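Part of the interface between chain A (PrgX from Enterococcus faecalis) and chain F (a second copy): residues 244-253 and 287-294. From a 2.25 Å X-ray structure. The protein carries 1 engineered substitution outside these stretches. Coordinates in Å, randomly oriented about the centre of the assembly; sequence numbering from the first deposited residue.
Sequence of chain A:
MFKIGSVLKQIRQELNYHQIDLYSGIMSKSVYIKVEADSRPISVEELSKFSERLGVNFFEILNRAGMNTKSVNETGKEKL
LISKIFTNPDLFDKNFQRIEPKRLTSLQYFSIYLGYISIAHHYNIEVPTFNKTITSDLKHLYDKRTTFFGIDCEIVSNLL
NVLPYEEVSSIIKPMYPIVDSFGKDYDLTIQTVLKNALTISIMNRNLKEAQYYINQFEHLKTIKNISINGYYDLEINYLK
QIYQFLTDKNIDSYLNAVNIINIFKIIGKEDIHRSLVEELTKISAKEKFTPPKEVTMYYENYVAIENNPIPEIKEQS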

ATOM      1  N   GLN A 244       1.333  -5.982 -20.399  1.00 47.86           N
ATOM      2  CA  GLN A 244      -0.110  -5.826 -20.238  1.00 49.77           C
ATOM      3  C   GLN A 244      -0.522  -4.360 -20.151  1.00 49.16           C
ATOM      4  O   GLN A 244      -1.599  -3.985 -20.607  1.00 50.38           O
ATOM      5  N   PHE A 245       0.334  -3.537 -19.557  1.00 41.56           N
ATOM      6  CA  PHE A 245       0.048  -2.119 -19.427  1.00 40.73           C
ATOM      7  C   PHE A 245       0.166  -1.471 -20.802  1.00 41.75           C
ATOM      8  O   PHE A 245      -0.695  -0.685 -21.219  1.00 40.73           O
ATOM      9  N   LEU A 246       1.240  -1.807 -21.507  1.00 43.94           N
ATOM     10  CA  LEU A 246       1.482  -1.258 -22.829  1.00 44.79           C
ATOM     11  C   LEU A 246       0.375  -1.625 -23.813  1.00 46.22           C
ATOM     12  O   LEU A 246       0.087  -0.865 -24.734  1.00 45.55           O
ATOM     13  N   THR A 247      -0.243  -2.784 -23.611  1.00 49.30           N
ATOM     14  CA  THR A 247      -1.305  -3.256 -24.497  1.00 51.51           C
ATOM     15  C   THR A 247      -2.648  -2.583 -24.239  1.00 52.41           C
ATOM     16  O   THR A 247      -3.319  -2.147 -25.175  1.00 54.25           O
ATOM     17  N   ASP A 248      -3.037  -2.512 -22.971  1.00 54.34           N
ATOM     18  CA  ASP A 248      -4.299  -1.894 -22.586  1.00 55.44           C
ATOM     19  C   ASP A 248      -4.170  -1.151 -21.263  1.00 55.11           C
ATOM     20  O   ASP A 248      -4.731  -1.576 -20.258  1.00 54.73           O
ATOM     21  N   LYS A 249      -3.442  -0.036 -21.281  1.00 55.18           N
ATOM     22  CA  LYS A 249      -3.204   0.790 -20.096  1.00 55.82           C
ATOM     23  C   LYS A 249      -3.991   0.366 -18.863  1.00 55.52           C
ATOM     24  O   LYS A 249      -4.932   1.033 -18.433  1.00 57.91           O
ATOM     25  N   ASN A 250      -3.573  -0.761 -18.303  1.00 68.46           N
ATOM     26  CA  ASN A 250      -4.185  -1.347 -17.122  1.00 69.05           C
ATOM     27  C   ASN A 250      -3.409  -0.862 -15.903  1.00 65.91           C
ATOM     28  O   ASN A 250      -2.208  -1.102 -15.804  1.00 67.57           O
ATOM     29  N   ILE A 251      -4.078  -0.182 -14.977  1.00 47.94           N
ATOM     30  CA  ILE A 251      -3.381   0.314 -13.793  1.00 46.42           C
ATOM     31  C   ILE A 251      -2.916  -0.809 -12.859  1.00 46.81           C
ATOM     32  O   ILE A 251      -1.804  -0.748 -12.328  1.00 48.58           O
ATOM     33  N   ASP A 252      -3.754  -1.825 -12.650  1.00 39.29           N
ATOM     34  CA  ASP A 252      -3.362  -2.940 -11.786  1.00 38.81           C
ATOM     35  C   ASP A 252      -2.057  -3.556 -12.273  1.00 37.87           C
ATOM     36  O   ASP A 252      -1.230  -3.994 -11.468  1.00 36.07           O
ATOM     37  N   SER A 253      -1.871  -3.589 -13.590  1.00 38.97           N
ATOM     38  CA  SER A 253      -0.649  -4.144 -14.154  1.00 40.10           C
ATOM     39  C   SER A 253       0.515  -3.227 -13.837  1.00 40.83           C
ATOM     40  O   SER A 253       1.647  -3.683 -13.651  1.00 41.30           O
TER
ATOM     41  N   GLU F 287     -10.193   8.761 -20.463  1.00 49.32           N
ATOM     42  CA  GLU F 287      -8.745   8.736 -20.611  1.00 49.50           C
ATOM     43  C   GLU F 287      -8.314   7.364 -21.126  1.00 49.38           C
ATOM     44  O   GLU F 287      -7.118   7.086 -21.250  1.00 48.27           O
ATOM     45  N   LYS F 288      -9.293   6.513 -21.433  1.00 54.61           N
ATOM     46  CA  LYS F 288      -9.025   5.161 -21.923  1.00 56.72           C
ATOM     47  C   LYS F 288      -7.965   4.511 -21.040  1.00 56.91           C
ATOM     48  O   LYS F 288      -6.894   4.101 -21.496  1.00 58.25           O
ATOM     49  N   PHE F 289      -8.302   4.429 -19.759  1.00 55.77           N
ATOM     50  CA  PHE F 289      -7.439   3.879 -18.726  1.00 54.54           C
ATOM     51  C   PHE F 289      -8.350   3.073 -17.800  1.00 52.89           C
ATOM     52  O   PHE F 289      -9.355   3.590 -17.309  1.00 53.42           O
ATOM     53  N   THR F 290      -8.018   1.805 -17.576  1.00 46.62           N
ATOM     54  CA  THR F 290      -8.854   0.964 -16.721  1.00 45.74           C
ATOM     55  C   THR F 290      -8.541   1.147 -15.237  1.00 45.84           C
ATOM     56  O   THR F 290      -7.392   1.029 -14.803  1.00 44.62           O
ATOM     57  N   PRO F 291      -9.571   1.440 -14.436  1.00 37.82           N
ATOM     58  CA  PRO F 291      -9.390   1.642 -13.000  1.00 38.07           C
ATOM     59  C   PRO F 291      -9.103   0.321 -12.296  1.00 40.23           C
ATOM     60  O   PRO F 291      -9.485  -0.739 -12.788  1.00 39.31           O
ATOM     61  N   PRO F 292      -8.418   0.366 -11.137  1.00 50.84           N
ATOM     62  CA  PRO F 292      -8.081  -0.844 -10.371  1.00 52.38           C
ATOM     63  C   PRO F 292      -9.250  -1.810 -10.165  1.00 56.04           C
ATOM     64  O   PRO F 292     -10.411  -1.443 -10.338  1.00 53.75           O
ATOM     65  N   LYS F 293      -8.930  -3.045  -9.792  1.00 81.21           N
ATOM     66  CA  LYS F 293      -9.939  -4.082  -9.574  1.00 81.21           C
ATOM     67  C   LYS F 293     -11.015  -3.660  -8.572  1.00 81.21           C
ATOM     68  O   LYS F 293     -12.207  -3.886  -8.794  1.00 81.21           O
ATOM     69  N   GLU F 294     -10.583  -3.054  -7.471  1.00 83.08           N
ATOM     70  CA  GLU F 294     -11.487  -2.594  -6.423  1.00 83.08           C
ATOM     71  C   GLU F 294     -12.654  -1.763  -6.966  1.00 83.08           C
ATOM     72  O   GLU F 294     -13.815  -2.153  -6.839  1.00 83.08           O
TER

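The apolar centre of this contact is A:Ile251, whose CA-to-CB bond points toward chain F. With chi1 and chi2 both t, its side chain lies extended between two hydrophobic partners. Its CB meets CZ of F:Phe289 at 3.2 Å, and its CG2 sits 3.5 Å from CD of F:Pro292, so a beta-branched residue, broad close to the backbone, fills the space between a ring and a proline. The same CG2 comes within 3.3 Å of the carbonyl O of F:Thr290.

F:Phe289 leaves its backbone sideways, but its t rotamer brings the ring in to chain A. There CE2 reaches CE1 of A:Phe245, also t, at 4.1 Å, approaching the edge of that ring near its plane. A flat, wholly apolar side chain suits this buried site, where it can touch several neighbours at once. Over one face of the F:Phe289 ring lies the carbonyl O of A:Lys249, 3.8 Å from CD2. A:Lys249 suits a mixed position: its CA-to-CB bond points toward chain F, and CB packs 4.2 Å from CD2 of F:Phe289, while the rest of the chain leads away to NZ, hydrogen-bonded elsewhere in the structure.

Backbone polarity is met alongside. F:Thr290 N (chi1 m) donates to A:Lys249 O at 3.3 Å, within a single bridge pairing F:Thr290 with A:Asn250. The CA-to-CB bond of A:Asn250 points away from chain F; with chi1 t, its amide OD1 suits a helix cap, accepting from A:Ser253 N at 2.9 Å.

At the polar edge, A:Asp252 leaves its backbone sideways, but chi1 m brings its carboxylate near the chain F helix start, where OD2 suitably accepts a weak hydrogen bond from F:Lys293 N at 2.8 Å. OD1 of A:Asp252 lies 4.1 Å from NZ of F:Lys293 (chi1 p), beyond a salt bridge. Water 1 links the chains, accepting from A:Asp252 N at 2.9 Å and donating weakly to F:Pro291 O at 3.4 Å.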

ATOM      1  CB  GLN A 244      -0.584  -6.563 -18.983  1.00 62.06           C
ATOM      2  CG  GLN A 244      -0.303  -8.058 -18.994  1.00 68.72           C
ATOM      3  CD  GLN A 244      -0.679  -8.746 -17.688  1.00 68.80           C
ATOM      4  OE1 GLN A 244      -0.497  -9.955 -17.534  1.00 73.51           O
ATOM      5  NE2 GLN A 244      -1.206  -7.976 -16.739  1.00 71.85           N
ATOM      6  CB  PHE A 245       1.043  -1.463 -18.465  1.00 40.60           C
ATOM      7  CG  PHE A 245       0.797   0.006 -18.239  1.00 41.55           C
ATOM      8  CD1 PHE A 245      -0.336   0.442 -17.553  1.00 42.39           C
ATOM      9  CD2 PHE A 245       1.698   0.952 -18.714  1.00 39.52           C
ATOM     10  CE1 PHE A 245      -0.567   1.802 -17.342  1.00 40.58           C
ATOM     11  CE2 PHE A 245       1.480   2.314 -18.511  1.00 41.95           C
ATOM     12  CZ  PHE A 245       0.343   2.742 -17.822  1.00 39.77           C
ATOM     13  CB  LEU A 246       2.829  -1.752 -23.366  1.00 32.33           C
ATOM     14  CG  LEU A 246       4.089  -1.352 -22.600  1.00 30.12           C
ATOM     15  CD1 LEU A 246       5.305  -1.823 -23.379  1.00 23.51           C
ATOM     16  CD2 LEU A 246       4.130   0.161 -22.403  1.00 23.87           C
ATOM     17  CB  THR A 247      -1.493  -4.777 -24.372  1.00 48.74           C
ATOM     18  OG1 THR A 247      -0.283  -5.442 -24.764  1.00 50.48           O
ATOM     19  CG2 THR A 247      -2.645  -5.248 -25.260  1.00 48.46           C
ATOM     20  CB  ASP A 248      -5.397  -2.957 -22.479  1.00 77.13           C
ATOM     21  CG  ASP A 248      -4.885  -4.275 -21.926  1.00 81.25           C
ATOM     22  OD1 ASP A 248      -4.098  -4.943 -22.626  1.00 87.48           O
ATOM     23  OD2 ASP A 248      -5.266  -4.646 -20.797  1.00 78.68           O
ATOM     24  CB  LYS A 249      -3.467   2.264 -20.415  1.00 56.43           C
ATOM     25  CG  LYS A 249      -2.547   2.816 -21.497  1.00 57.83           C
ATOM     26  CD  LYS A 249      -1.091   2.451 -21.207  1.00 61.50           C
ATOM     27  CE  LYS A 249      -0.146   2.911 -22.310  1.00 62.92           C
ATOM     28  NZ  LYS A 249       0.003   4.395 -22.341  1.00 61.01           N
ATOM     29  CB  ASN A 250      -4.110  -2.873 -17.228  1.00 60.81           C
ATOM     30  CG  ASN A 250      -4.785  -3.575 -16.077  1.00 67.18           C
ATOM     31  OD1 ASN A 250      -4.479  -3.318 -14.914  1.00 72.68           O
ATOM     32  ND2 ASN A 250      -5.707  -4.478 -16.394  1.00 72.95           N
ATOM     33  CB  ILE A 251      -4.232   1.321 -12.980  1.00 44.42           C
ATOM     34  CG1 ILE A 251      -3.316   2.069 -12.008  1.00 48.98           C
ATOM     35  CG2 ILE A 251      -5.341   0.606 -12.221  1.00 46.18           C
ATOM     36  CD1 ILE A 251      -4.033   2.942 -11.018  1.00 44.95           C
ATOM     37  CB  ASP A 252      -4.441  -4.028 -11.739  1.00 31.17           C
ATOM     38  CG  ASP A 252      -5.596  -3.663 -10.829  1.00 38.45           C
ATOM     39  OD1 ASP A 252      -5.385  -2.863  -9.891  1.00 37.00           O
ATOM     40  OD2 ASP A 252      -6.708  -4.184 -11.041  1.00 48.49           O
ATOM     41  CB  SER A 253      -0.771  -4.301 -15.670  1.00 38.20           C
ATOM     42  OG  SER A 253      -1.683  -5.331 -16.001  1.00 42.46           O
TER
ATOM     43  CB  GLU F 287      -8.067   9.015 -19.267  1.00 51.28           C
ATOM     44  CG  GLU F 287      -8.590  10.247 -18.539  1.00 54.48           C
ATOM     45  CD  GLU F 287      -8.539  11.504 -19.390  1.00 56.08           C
ATOM     46  OE1 GLU F 287      -7.447  11.833 -19.900  1.00 50.59           O
ATOM     47  OE2 GLU F 287      -9.591  12.163 -19.544  1.00 57.56           O
ATOM     48  CB  LYS F 288      -8.574   5.205 -23.387  1.00 80.32           C
ATOM     49  CG  LYS F 288      -9.668   5.692 -24.326  1.00 84.37           C
ATOM     50  CD  LYS F 288     -10.899   4.793 -24.236  1.00 92.42           C
ATOM     51  CE  LYS F 288     -12.170   5.522 -24.658  1.00 92.42           C
ATOM     52  NZ  LYS F 288     -12.071   6.090 -26.028  1.00 92.42           N
ATOM     53  CB  PHE F 289      -6.771   5.054 -17.999  1.00 60.79           C
ATOM     54  CG  PHE F 289      -5.857   4.660 -16.883  1.00 62.42           C
ATOM     55  CD1 PHE F 289      -6.358   4.425 -15.606  1.00 65.15           C
ATOM     56  CD2 PHE F 289      -4.489   4.554 -17.097  1.00 68.27           C
ATOM     57  CE1 PHE F 289      -5.507   4.097 -14.558  1.00 67.83           C
ATOM     58  CE2 PHE F 289      -3.631   4.226 -16.056  1.00 71.70           C
ATOM     59  CZ  PHE F 289      -4.140   3.997 -14.785  1.00 68.40           C
ATOM     60  CB  THR F 290      -8.712  -0.529 -17.077  1.00 47.48           C
ATOM     61  OG1 THR F 290      -8.876  -0.703 -18.490  1.00 47.87           O
ATOM     62  CG2 THR F 290      -9.774  -1.345 -16.353  1.00 43.74           C
ATOM     63  CB  PRO F 291     -10.715   2.263 -12.587  1.00 40.14           C
ATOM     64  CG  PRO F 291     -11.688   1.541 -13.467  1.00 37.75           C
ATOM     65  CD  PRO F 291     -10.994   1.527 -14.809  1.00 37.91           C
ATOM     66  CB  PRO F 292      -7.534  -0.286  -9.052  1.00 47.39           C
ATOM     67  CG  PRO F 292      -8.182   1.065  -8.941  1.00 45.27           C
ATOM     68  CD  PRO F 292      -8.102   1.576 -10.358  1.00 46.91           C
ATOM     69  CB  LYS F 293      -9.270  -5.379  -9.096  1.00 94.12           C
ATOM     70  CG  LYS F 293      -8.712  -5.345  -7.665  1.00 94.12           C
ATOM     71  CD  LYS F 293      -7.583  -4.331  -7.484  1.00 94.12           C
ATOM     72  CE  LYS F 293      -7.045  -4.359  -6.060  1.00 94.12           C
ATOM     73  NZ  LYS F 293      -5.963  -3.361  -5.857  1.00 94.12           N
ATOM     74  CB  GLU F 294     -10.707  -1.762  -5.398  1.00 90.93           C
ATOM     75  CG  GLU F 294     -11.574  -1.095  -4.337  1.00 90.93           C
ATOM     76  CD  GLU F 294     -10.912   0.131  -3.722  1.00 90.93           C
ATOM     77  OE1 GLU F 294      -9.814  -0.002  -3.144  1.00 90.93           O
ATOM     78  OE2 GLU F 294     -11.497   1.232  -3.816  1.00 90.93           O
TER
HETATM   79  O   HOH W   1      -6.536  -2.357 -13.397  1.00 58.12           O